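Local coordinates for protein N-terminal acetyltransferase B complex subunit MDM20 (Candida albicans, PDB 5K04) that probably serves as the non-catalytic auxiliary subunit of the NatB N-terminal acetyltransferase complex, a largely helical scaffold that holds the NAT3 subunit, at residues 94-97 with 98-102; 113-116 with 117-121; 342-346 with 347-351. One frame throughout, in Å; residues are numbered along the deposited sequence.

Interaction 1: 94-97 with 98-102; sequences SSLV and YENAI
Ser95, Leu96 and Val97 offer their carbonyls to the N-H groups of Glu99, Asn100 and Ala101, one turn further along helix 91-104. The first of these backbone bonds, Glu99 N to Ser95 O, spans 3.1 Å and is almost straight, 172° at the hydrogen. Asn100 N comes to within 2.9 Å of Leu96 O, while Ala101 N lies a looser 3.3 Å from Val97 O.

The polar side chains fold back over this framework. In Asn100, CG stands beside the residue's own backbone N (chi1 -73°), which lays the amide against the preceding turn. ND2 is 3.1 Å from Leu96 O but at a poor angle for bonding, so the main-chain N-H remains the donor to that oxygen and the amide merely rests alongside. Glu99 runs out extended beyond CG, and its carboxylate ends next to the Ser95 hydroxyl; the modelled spacing there is too short to be trusted. Firmer partners lie on helix 126-138, where Tyr135 OH bonds Glu99 OE1 and Arg131 NE bonds Ser95 OG.

Van der Waals contacts fill in the rest. Leu96 CG passes 3.7 Å from Asn100 ND2, the two side chains slanting across each other. Glu99 CG packs 3.3 Å from Ser95 O, and Ala101 CB sits 3.6 Å from Val97 O. The Tyr98 ring presents its edge to Ser94 O, with CD2 at 4.0 Å and the oxygen near the ring plane.

Around this turn, Val97 and Tyr98 rest on Ile78 of helix 75-87, Val97 and Asn100 on Leu68 of helix 58-69, and Ala101 and Ile102 on Leu112 and Thr109 of the following helix, 109-120.

Interaction 2: 113-116 with 117-121; sequences CLSW and FDNSI
Helix 109-120 keeps regular turns here, Phe117 N bonding Cys113 O, Asp118 N bonding Leu114 O and Asn119 N bonding Ser115 O, until Ser120 N, whose bond to Trp116 O is weak, bent to 121° at the hydrogen, and which also bonds Phe117 O.

Ser120 reaches the same Trp116 carbonyl with its side chain. Its hydroxyl sits beside its own backbone N (chi1 -71°) and turns back along the helix, where OG donates to Trp116 O at 2.6 Å. The Trp116 carbonyl is therefore gripped by two donors of one residue, a short one from the hydroxyl and a weak one from the main chain. The hydroxyl also lies 3.4 Å from Trp116 CD1, approaching the indole obliquely.

Asp118 leans back in a similar way, with CG 3.1 Å from Leu114 O. Carboxylate and carbonyl are both acceptors, so this is close packing without a bond; the proximity would, if anything, be electrostatically unfavourable. Phe117 puts its CB near Cys113 O, but its ring heads away from the preceding turn, and Ile121 CD1 lies 3.8 Å above one face, displaced toward the rim. The ring also meets Phe129 and Phe484 edge-to-face, which ties this helix to helices 126-138 and 456-485. Ser115 OG has its main partner in Glu79 OE2 on helix 75-87.

A serine hydroxyl bonded to the carbonyl four residues earlier is a familiar helix feature, and here it shares that carbonyl with a weak main-chain bond. The successive packed helices are consistent with the TPR-like alpha-helical architecture to which the family is assigned.

Interaction 3: 342-346 with 347-351; sequences NNRKF and VNQTD
This is a helix C-terminal cap, a Schellman motif, in which helix 337-346 stops and the chain turns into the loop leading to helix 353-358. Gln349 N closes the outer bond to Arg344 O at 2.8 Å, straight at 173° and in the carbonyl plane. Inside it, Asn348 N bonds Lys345 O at 3.0 Å, coming from above the carbonyl plane. Asn348 takes the positive phi (37°) that the reversal needs. One turn back, Val347 N still makes a helical bond to Asn343 O, and Val347 CG2 packs 3.5 Å from Arg344 O.

Arg344 and Gln349 also meet through their side chains. Arg344 bends at its second torsion and brings its guanidinium back beside the loop, where the Gln349 amide lies nearly parallel to it, the planes 15° apart. The amide nitrogen NE2 stands 3.1 Å above the guanidinium plane, displaced toward the rim and 3.2 Å from NH1.

Both nitrogens are donors, so the stack itself carries no hydrogen bond. Gln349 NE2 gives a hydrogen to Asp351 O at 3.1 Å, which fixes the amide's turn, while Arg344 NH2 forms a salt bridge with Asp354 and NH1 bonds Asn352 OD1. With acceptors elsewhere for their hydrogens, the two groups can probably stack without competing. The chemistry implies that Arg344 fastens the loop twice, through its carbonyl in the cap and through its guanidinium at the start of the next helix.

Interactions 1 and 2 sit on consecutive helices, 91-104 and 109-120, with centres about 12 Å apart, and they touch directly. The Tyr98 and Trp116 rings stack, CD2 of Tyr98 lying 3.5 Å from CD1 of Trp116, and Ile102 CD1 meets Cys113 SG at 3.7 Å, so the two helices form one packed pair. Interaction 3 lies on the opposite side of the chain's centre, its centre about 67 Å from that of interaction 1 and about 57 Å from that of interaction 2. It alone of the three is touched by NAT3, whose Gln83 packs on Lys345, in a complex that was crystallised with coenzyme A.

Interaction 1: 94-97 with 98-102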
ATOM      1  N   SER A  94       0.298 -12.869 -30.110  1.00 78.13           N
ATOM      2  CA  SER A  94      -0.688 -11.998 -29.463  1.00 83.68           C
ATOM      3  C   SER A  94      -0.587 -10.558 -29.957  1.00 69.86           C
ATOM      4  O   SER A  94      -1.587  -9.835 -29.973  1.00 62.53           O
ATOM      5  CB  SER A  94      -0.533 -12.041 -27.942  1.00 90.55           C
ATOM      6  OG  SER A  94       0.695 -11.472 -27.533  1.00 95.32           O
ATOM      7  N   SER A  95       0.605 -10.129 -30.367  1.00 70.80           N
ATOM      8  CA  SER A  95       0.773  -8.802 -30.947  1.00 68.99           C
ATOM      9  C   SER A  95       0.421  -8.792 -32.432  1.00 62.44           C
ATOM     10  O   SER A  95      -0.152  -7.818 -32.935  1.00 50.31           O
ATOM     11  CB  SER A  95       2.214  -8.322 -30.720  1.00 68.16           C
ATOM     12  OG  SER A  95       2.534  -7.188 -31.506  1.00 65.99           O
ATOM     13  N   LEU A  96       0.741  -9.876 -33.143  1.00 67.96           N
ATOM     14  CA  LEU A  96       0.547  -9.910 -34.587  1.00 72.91           C
ATOM     15  C   LEU A  96      -0.926  -9.826 -34.994  1.00 72.36           C
ATOM     16  O   LEU A  96      -1.228  -9.375 -36.105  1.00 65.95           O
ATOM     17  CB  LEU A  96       1.194 -11.176 -35.154  1.00 82.48           C
ATOM     18  CG  LEU A  96       1.910 -11.021 -36.503  1.00 87.62           C
ATOM     19  CD1 LEU A  96       2.861  -9.820 -36.470  1.00 81.20           C
ATOM     20  CD2 LEU A  96       2.659 -12.301 -36.851  1.00 88.13           C
ATOM     21  N   VAL A  97      -1.852 -10.262 -34.136  1.00 69.61           N
ATOM     22  CA  VAL A  97      -3.270 -10.170 -34.482  1.00 71.89           C
ATOM     23  C   VAL A  97      -3.669  -8.716 -34.686  1.00 64.71           C
ATOM     24  O   VAL A  97      -4.334  -8.365 -35.666  1.00 61.78           O
ATOM     25  CB  VAL A  97      -4.140 -10.836 -33.402  1.00 80.39           C
ATOM     26  CG1 VAL A  97      -5.536 -11.094 -33.955  1.00 83.67           C
ATOM     27  CG2 VAL A  97      -3.518 -12.121 -32.933  1.00 86.90           C
ATOM     28  N   TYR A  98      -3.270  -7.849 -33.750  1.00 67.85           N
ATOM     29  CA  TYR A  98      -3.601  -6.434 -33.861  1.00 58.67           C
ATOM     30  C   TYR A  98      -2.828  -5.773 -34.998  1.00 56.55           C
ATOM     31  O   TYR A  98      -3.407  -5.013 -35.786  1.00 52.16           O
ATOM     32  CB  TYR A  98      -3.313  -5.734 -32.538  1.00 58.90           C
ATOM     33  CG  TYR A  98      -4.360  -5.904 -31.451  1.00 55.52           C
ATOM     34  CD1 TYR A  98      -5.494  -5.107 -31.428  1.00 53.01           C
ATOM     35  CD2 TYR A  98      -4.183  -6.813 -30.412  1.00 54.16           C
ATOM     36  CE1 TYR A  98      -6.446  -5.234 -30.420  1.00 56.52           C
ATOM     37  CE2 TYR A  98      -5.123  -6.937 -29.398  1.00 50.48           C
ATOM     38  CZ  TYR A  98      -6.255  -6.146 -29.412  1.00 53.61           C
ATOM     39  OH  TYR A  98      -7.199  -6.262 -28.418  1.00 57.29           O
ATOM     40  N   GLU A  99      -1.521  -6.056 -35.098  1.00 64.44           N
ATOM     41  CA  GLU A  99      -0.689  -5.442 -36.134  1.00 60.60           C
ATOM     42  C   GLU A  99      -1.189  -5.795 -37.525  1.00 59.09           C
ATOM     43  O   GLU A  99      -1.210  -4.945 -38.423  1.00 53.97           O
ATOM     44  CB  GLU A  99       0.768  -5.880 -35.981  1.00 58.52           C
ATOM     45  CG  GLU A  99       1.424  -5.501 -34.667  1.00 63.76           C
ATOM     46  CD  GLU A  99       2.871  -5.957 -34.581  1.00 61.33           C
ATOM     47  OE1 GLU A  99       3.658  -5.628 -35.492  1.00 62.15           O
ATOM     48  OE2 GLU A  99       3.215  -6.659 -33.610  1.00 60.84           O
ATOM     49  N   ASN A 100      -1.578  -7.053 -37.727  1.00 63.48           N
ATOM     50  CA  ASN A 100      -2.112  -7.452 -39.022  1.00 61.93           C
ATOM     51  C   ASN A 100      -3.395  -6.696 -39.333  1.00 62.84           C
ATOM     52  O   ASN A 100      -3.617  -6.283 -40.476  1.00 63.75           O
ATOM     53  CB  ASN A 100      -2.346  -8.965 -39.051  1.00 66.71           C
ATOM     54  CG  ASN A 100      -1.044  -9.765 -39.141  1.00 65.21           C
ATOM     55  OD1 ASN A 100      -0.017  -9.260 -39.598  1.00 61.50           O
ATOM     56  ND2 ASN A 100      -1.088 -11.016 -38.698  1.00 68.88           N
ATOM     57  N   ALA A 101      -4.238  -6.482 -38.320  1.00 66.57           N
ATOM     58  CA  ALA A 101      -5.493  -5.765 -38.536  1.00 65.52           C
ATOM     59  C   ALA A 101      -5.244  -4.298 -38.867  1.00 66.31           C
ATOM     60  O   ALA A 101      -5.895  -3.733 -39.753  1.00 63.69           O
ATOM     61  CB  ALA A 101      -6.388  -5.890 -37.299  1.00 52.00           C
ATOM     62  N   ILE A 102      -4.313  -3.664 -38.152  1.00 68.08           N
ATOM     63  CA  ILE A 102      -3.954  -2.277 -38.429  1.00 60.75           C
ATOM     64  C   ILE A 102      -3.353  -2.148 -39.821  1.00 67.10           C
ATOM     65  O   ILE A 102      -3.671  -1.217 -40.573  1.00 64.03           O
ATOM     66  CB  ILE A 102      -2.982  -1.773 -37.353  1.00 53.49           C
ATOM     67  CG1 ILE A 102      -3.669  -1.747 -35.993  1.00 53.78           C
ATOM     68  CG2 ILE A 102      -2.432  -0.411 -37.727  1.00 56.89           C
ATOM     69  CD1 ILE A 102      -2.690  -1.711 -34.840  1.00 52.46           C
TER

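Interaction 2: 113-116 with 117-121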
ATOM      1  N   CYS A 113      -6.016   0.282 -31.814  1.00 47.25           N
ATOM      2  CA  CYS A 113      -4.915   0.555 -30.898  1.00 48.11           C
ATOM      3  C   CYS A 113      -5.419   0.820 -29.482  1.00 43.17           C
ATOM      4  O   CYS A 113      -4.821   0.347 -28.512  1.00 34.20           O
ATOM      5  CB  CYS A 113      -4.080   1.725 -31.426  1.00 45.84           C
ATOM      6  SG  CYS A 113      -2.994   1.324 -32.803  1.00 30.70           S
ATOM      7  N   LEU A 114      -6.562   1.514 -29.344  1.00 52.59           N
ATOM      8  CA  LEU A 114      -7.083   1.825 -28.009  1.00 50.28           C
ATOM      9  C   LEU A 114      -7.618   0.582 -27.307  1.00 47.52           C
ATOM     10  O   LEU A 114      -7.468   0.447 -26.088  1.00 39.60           O
ATOM     11  CB  LEU A 114      -8.173   2.902 -28.090  1.00 50.26           C
ATOM     12  CG  LEU A 114      -7.668   4.284 -28.546  1.00 53.99           C
ATOM     13  CD1 LEU A 114      -8.779   5.327 -28.583  1.00 49.30           C
ATOM     14  CD2 LEU A 114      -6.486   4.780 -27.706  1.00 45.78           C
ATOM     15  N   SER A 115      -8.260  -0.327 -28.054  1.00 47.92           N
ATOM     16  CA  SER A 115      -8.659  -1.623 -27.494  1.00 43.98           C
ATOM     17  C   SER A 115      -7.430  -2.429 -27.072  1.00 43.48           C
ATOM     18  O   SER A 115      -7.359  -2.944 -25.952  1.00 35.62           O
ATOM     19  CB  SER A 115      -9.497  -2.387 -28.530  1.00 41.20           C
ATOM     20  OG  SER A 115      -9.632  -3.759 -28.219  1.00 44.09           O
ATOM     21  N   TRP A 116      -6.452  -2.544 -27.982  1.00 47.27           N
ATOM     22  CA  TRP A 116      -5.153  -3.143 -27.694  1.00 48.43           C
ATOM     23  C   TRP A 116      -4.549  -2.585 -26.412  1.00 48.01           C
ATOM     24  O   TRP A 116      -4.060  -3.331 -25.558  1.00 40.03           O
ATOM     25  CB  TRP A 116      -4.222  -2.870 -28.878  1.00 46.26           C
ATOM     26  CG  TRP A 116      -3.011  -3.709 -28.934  1.00 46.46           C
ATOM     27  CD1 TRP A 116      -2.654  -4.700 -28.063  1.00 47.91           C
ATOM     28  CD2 TRP A 116      -1.982  -3.658 -29.933  1.00 41.29           C
ATOM     29  NE1 TRP A 116      -1.466  -5.266 -28.457  1.00 42.35           N
ATOM     30  CE2 TRP A 116      -1.029  -4.638 -29.598  1.00 40.71           C
ATOM     31  CE3 TRP A 116      -1.767  -2.862 -31.059  1.00 41.35           C
ATOM     32  CZ2 TRP A 116       0.121  -4.848 -30.357  1.00 43.85           C
ATOM     33  CZ3 TRP A 116      -0.630  -3.073 -31.819  1.00 48.41           C
ATOM     34  CH2 TRP A 116       0.301  -4.060 -31.467  1.00 46.29           C
ATOM     35  N   PHE A 117      -4.568  -1.262 -26.273  1.00 50.96           N
ATOM     36  CA  PHE A 117      -3.927  -0.611 -25.139  1.00 50.10           C
ATOM     37  C   PHE A 117      -4.718  -0.841 -23.857  1.00 41.13           C
ATOM     38  O   PHE A 117      -4.149  -1.213 -22.826  1.00 29.04           O
ATOM     39  CB  PHE A 117      -3.771   0.884 -25.444  1.00 53.07           C
ATOM     40  CG  PHE A 117      -3.303   1.709 -24.280  1.00 53.15           C
ATOM     41  CD1 PHE A 117      -2.062   1.480 -23.695  1.00 59.02           C
ATOM     42  CD2 PHE A 117      -4.094   2.730 -23.786  1.00 51.48           C
ATOM     43  CE1 PHE A 117      -1.634   2.248 -22.619  1.00 60.07           C
ATOM     44  CE2 PHE A 117      -3.672   3.506 -22.719  1.00 55.91           C
ATOM     45  CZ  PHE A 117      -2.437   3.262 -22.133  1.00 57.57           C
ATOM     46  N   ASP A 118      -6.039  -0.630 -23.915  1.00 47.49           N
ATOM     47  CA  ASP A 118      -6.890  -0.818 -22.742  1.00 45.15           C
ATOM     48  C   ASP A 118      -6.814  -2.244 -22.224  1.00 43.15           C
ATOM     49  O   ASP A 118      -6.822  -2.471 -21.013  1.00 37.38           O
ATOM     50  CB  ASP A 118      -8.332  -0.451 -23.075  1.00 44.58           C
ATOM     51  CG  ASP A 118      -8.512   1.039 -23.280  1.00 44.90           C
ATOM     52  OD1 ASP A 118      -7.523   1.784 -23.107  1.00 30.61           O
ATOM     53  OD2 ASP A 118      -9.632   1.470 -23.603  1.00 36.69           O
ATOM     54  N   ASN A 119      -6.730  -3.216 -23.129  1.00 53.35           N
ATOM     55  CA  ASN A 119      -6.609  -4.604 -22.721  1.00 51.79           C
ATOM     56  C   ASN A 119      -5.198  -4.941 -22.264  1.00 51.78           C
ATOM     57  O   ASN A 119      -5.022  -5.886 -21.497  1.00 48.38           O
ATOM     58  CB  ASN A 119      -7.037  -5.524 -23.870  1.00 48.47           C
ATOM     59  CG  ASN A 119      -8.549  -5.445 -24.158  1.00 51.71           C
ATOM     60  OD1 ASN A 119      -8.973  -5.240 -25.293  1.00 45.36           O
ATOM     61  ND2 ASN A 119      -9.354  -5.608 -23.119  1.00 59.46           N
ATOM     62  N   SER A 120      -4.200  -4.167 -22.695  1.00 49.49           N
ATOM     63  CA  SER A 120      -2.804  -4.453 -22.400  1.00 52.55           C
ATOM     64  C   SER A 120      -2.350  -3.894 -21.065  1.00 51.42           C
ATOM     65  O   SER A 120      -1.285  -4.293 -20.588  1.00 49.55           O
ATOM     66  CB  SER A 120      -1.880  -3.895 -23.499  1.00 46.25           C
ATOM     67  OG  SER A 120      -2.004  -4.629 -24.709  1.00 45.96           O
ATOM     68  N   ILE A 121      -3.115  -2.982 -20.462  1.00 54.24           N
ATOM     69  CA  ILE A 121      -2.610  -2.241 -19.308  1.00 59.25           C
ATOM     70  C   ILE A 121      -2.266  -3.192 -18.165  1.00 72.17           C
ATOM     71  O   ILE A 121      -1.171  -3.124 -17.592  1.00 62.16           O
ATOM     72  CB  ILE A 121      -3.620  -1.161 -18.891  1.00 53.25           C
ATOM     73  CG1 ILE A 121      -3.630  -0.069 -19.971  1.00 54.15           C
ATOM     74  CG2 ILE A 121      -3.263  -0.591 -17.510  1.00 45.19           C
ATOM     75  CD1 ILE A 121      -4.506   1.128 -19.693  1.00 50.93           C
TER

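Interaction 3: 342-346 with 347-351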
ATOM      1  N   ASN A 342      10.588  15.734  24.896  1.00 48.21           N
ATOM      2  CA  ASN A 342      11.795  15.904  24.094  1.00 45.38           C
ATOM      3  C   ASN A 342      13.044  15.601  24.915  1.00 40.26           C
ATOM      4  O   ASN A 342      13.925  14.856  24.471  1.00 35.91           O
ATOM      5  CB  ASN A 342      11.837  17.321  23.513  1.00 46.24           C
ATOM      6  CG  ASN A 342      10.910  17.486  22.291  1.00 40.56           C
ATOM      7  OD1 ASN A 342      10.923  16.667  21.378  1.00 33.06           O
ATOM      8  ND2 ASN A 342      10.097  18.540  22.296  1.00 41.71           N
ATOM      9  N   ASN A 343      13.108  16.135  26.144  1.00 43.65           N
ATOM     10  CA  ASN A 343      14.269  15.909  27.007  1.00 42.43           C
ATOM     11  C   ASN A 343      14.470  14.429  27.301  1.00 45.29           C
ATOM     12  O   ASN A 343      15.599  13.928  27.240  1.00 41.01           O
ATOM     13  CB  ASN A 343      14.123  16.691  28.311  1.00 41.64           C
ATOM     14  CG  ASN A 343      14.156  18.187  28.095  1.00 46.64           C
ATOM     15  OD1 ASN A 343      14.402  18.656  26.982  1.00 40.39           O
ATOM     16  ND2 ASN A 343      13.899  18.947  29.153  1.00 54.33           N
ATOM     17  N   ARG A 344      13.388  13.706  27.608  1.00 54.92           N
ATOM     18  CA  ARG A 344      13.513  12.272  27.869  1.00 52.60           C
ATOM     19  C   ARG A 344      13.969  11.516  26.626  1.00 53.18           C
ATOM     20  O   ARG A 344      14.671  10.504  26.731  1.00 44.66           O
ATOM     21  CB  ARG A 344      12.188  11.714  28.372  1.00 47.96           C
ATOM     22  CG  ARG A 344      11.780  12.234  29.744  1.00 48.33           C
ATOM     23  CD  ARG A 344      12.557  11.546  30.848  1.00 49.62           C
ATOM     24  NE  ARG A 344      12.260  12.123  32.159  1.00 62.68           N
ATOM     25  CZ  ARG A 344      11.605  11.491  33.128  1.00 58.76           C
ATOM     26  NH1 ARG A 344      11.179  10.247  32.943  1.00 60.50           N
ATOM     27  NH2 ARG A 344      11.373  12.104  34.274  1.00 54.94           N
ATOM     28  N   LYS A 345      13.571  11.989  25.442  1.00 55.35           N
ATOM     29  CA  LYS A 345      14.066  11.397  24.203  1.00 45.26           C
ATOM     30  C   LYS A 345      15.541  11.715  23.995  1.00 46.40           C
ATOM     31  O   LYS A 345      16.317  10.841  23.595  1.00 44.13           O
ATOM     32  CB  LYS A 345      13.247  11.906  23.026  1.00 45.25           C
ATOM     33  CG  LYS A 345      11.857  11.312  22.939  1.00 51.02           C
ATOM     34  CD  LYS A 345      10.977  12.170  22.061  1.00 49.36           C
ATOM     35  CE  LYS A 345      10.515  11.435  20.855  1.00 56.75           C
ATOM     36  NZ  LYS A 345       9.191  11.968  20.458  1.00 66.23           N
ATOM     37  N   PHE A 346      15.945  12.961  24.258  1.00 48.81           N
ATOM     38  CA  PHE A 346      17.339  13.332  24.056  1.00 48.84           C
ATOM     39  C   PHE A 346      18.265  12.465  24.904  1.00 56.75           C
ATOM     40  O   PHE A 346      19.303  12.002  24.418  1.00 53.80           O
ATOM     41  CB  PHE A 346      17.542  14.814  24.362  1.00 44.16           C
ATOM     42  CG  PHE A 346      17.027  15.741  23.289  1.00 48.85           C
ATOM     43  CD1 PHE A 346      17.567  15.706  22.004  1.00 53.03           C
ATOM     44  CD2 PHE A 346      16.026  16.666  23.566  1.00 48.69           C
ATOM     45  CE1 PHE A 346      17.100  16.553  21.001  1.00 46.62           C
ATOM     46  CE2 PHE A 346      15.555  17.530  22.580  1.00 45.81           C
ATOM     47  CZ  PHE A 346      16.090  17.467  21.290  1.00 52.10           C
ATOM     48  N   VAL A 347      17.895  12.205  26.162  1.00 61.55           N
ATOM     49  CA  VAL A 347      18.723  11.409  27.074  1.00 50.64           C
ATOM     50  C   VAL A 347      18.384   9.927  26.956  1.00 49.34           C
ATOM     51  O   VAL A 347      18.863   9.110  27.747  1.00 55.23           O
ATOM     52  CB  VAL A 347      18.555  11.873  28.528  1.00 51.85           C
ATOM     53  CG1 VAL A 347      18.818  13.357  28.637  1.00 51.01           C
ATOM     54  CG2 VAL A 347      17.160  11.536  29.030  1.00 50.51           C
ATOM     55  N   ASN A 348      17.577   9.581  25.958  1.00 57.21           N
ATOM     56  CA  ASN A 348      17.027   8.236  25.754  1.00 63.63           C
ATOM     57  C   ASN A 348      16.682   7.537  27.071  1.00 62.17           C
ATOM     58  O   ASN A 348      17.228   6.490  27.417  1.00 57.07           O
ATOM     59  CB  ASN A 348      17.969   7.373  24.926  1.00 72.35           C
ATOM     60  CG  ASN A 348      17.309   6.079  24.483  1.00 81.63           C
ATOM     61  OD1 ASN A 348      16.081   5.978  24.448  1.00 74.78           O
ATOM     62  ND2 ASN A 348      18.119   5.078  24.156  1.00 94.89           N
ATOM     63  N   GLN A 349      15.743   8.135  27.804  1.00 61.21           N
ATOM     64  CA  GLN A 349      15.266   7.543  29.045  1.00 55.30           C
ATOM     65  C   GLN A 349      14.006   6.741  28.770  1.00 50.23           C
ATOM     66  O   GLN A 349      13.071   7.244  28.147  1.00 45.32           O
ATOM     67  CB  GLN A 349      14.992   8.603  30.109  1.00 53.81           C
ATOM     68  CG  GLN A 349      14.723   7.984  31.480  1.00 55.14           C
ATOM     69  CD  GLN A 349      14.756   9.008  32.575  1.00 71.26           C
ATOM     70  OE1 GLN A 349      15.513   9.977  32.513  1.00 75.05           O
ATOM     71  NE2 GLN A 349      13.927   8.813  33.586  1.00 87.54           N
ATOM     72  N   THR A 350      13.989   5.493  29.248  1.00 61.23           N
ATOM     73  CA  THR A 350      12.882   4.577  29.021  1.00 62.38           C
ATOM     74  C   THR A 350      11.991   4.381  30.239  1.00 58.85           C
ATOM     75  O   THR A 350      10.940   3.744  30.112  1.00 55.45           O
ATOM     76  CB  THR A 350      13.410   3.206  28.587  1.00 58.45           C
ATOM     77  OG1 THR A 350      14.397   2.776  29.529  1.00 47.06           O
ATOM     78  CG2 THR A 350      14.001   3.286  27.183  1.00 58.38           C
ATOM     79  N   ASP A 351      12.375   4.897  31.405  1.00 58.13           N
ATOM     80  CA  ASP A 351      11.563   4.783  32.621  1.00 63.22           C
ATOM     81  C   ASP A 351      10.809   6.097  32.808  1.00 56.74           C
ATOM     82  O   ASP A 351      11.341   7.062  33.369  1.00 41.30           O
ATOM     83  CB  ASP A 351      12.423   4.446  33.835  1.00 69.04           C
ATOM     84  CG  ASP A 351      12.911   3.007  33.822  1.00 70.00           C
ATOM     85  OD1 ASP A 351      12.438   2.214  32.975  1.00 68.04           O
ATOM     86  OD2 ASP A 351      13.774   2.673  34.657  1.00 72.24           O
TER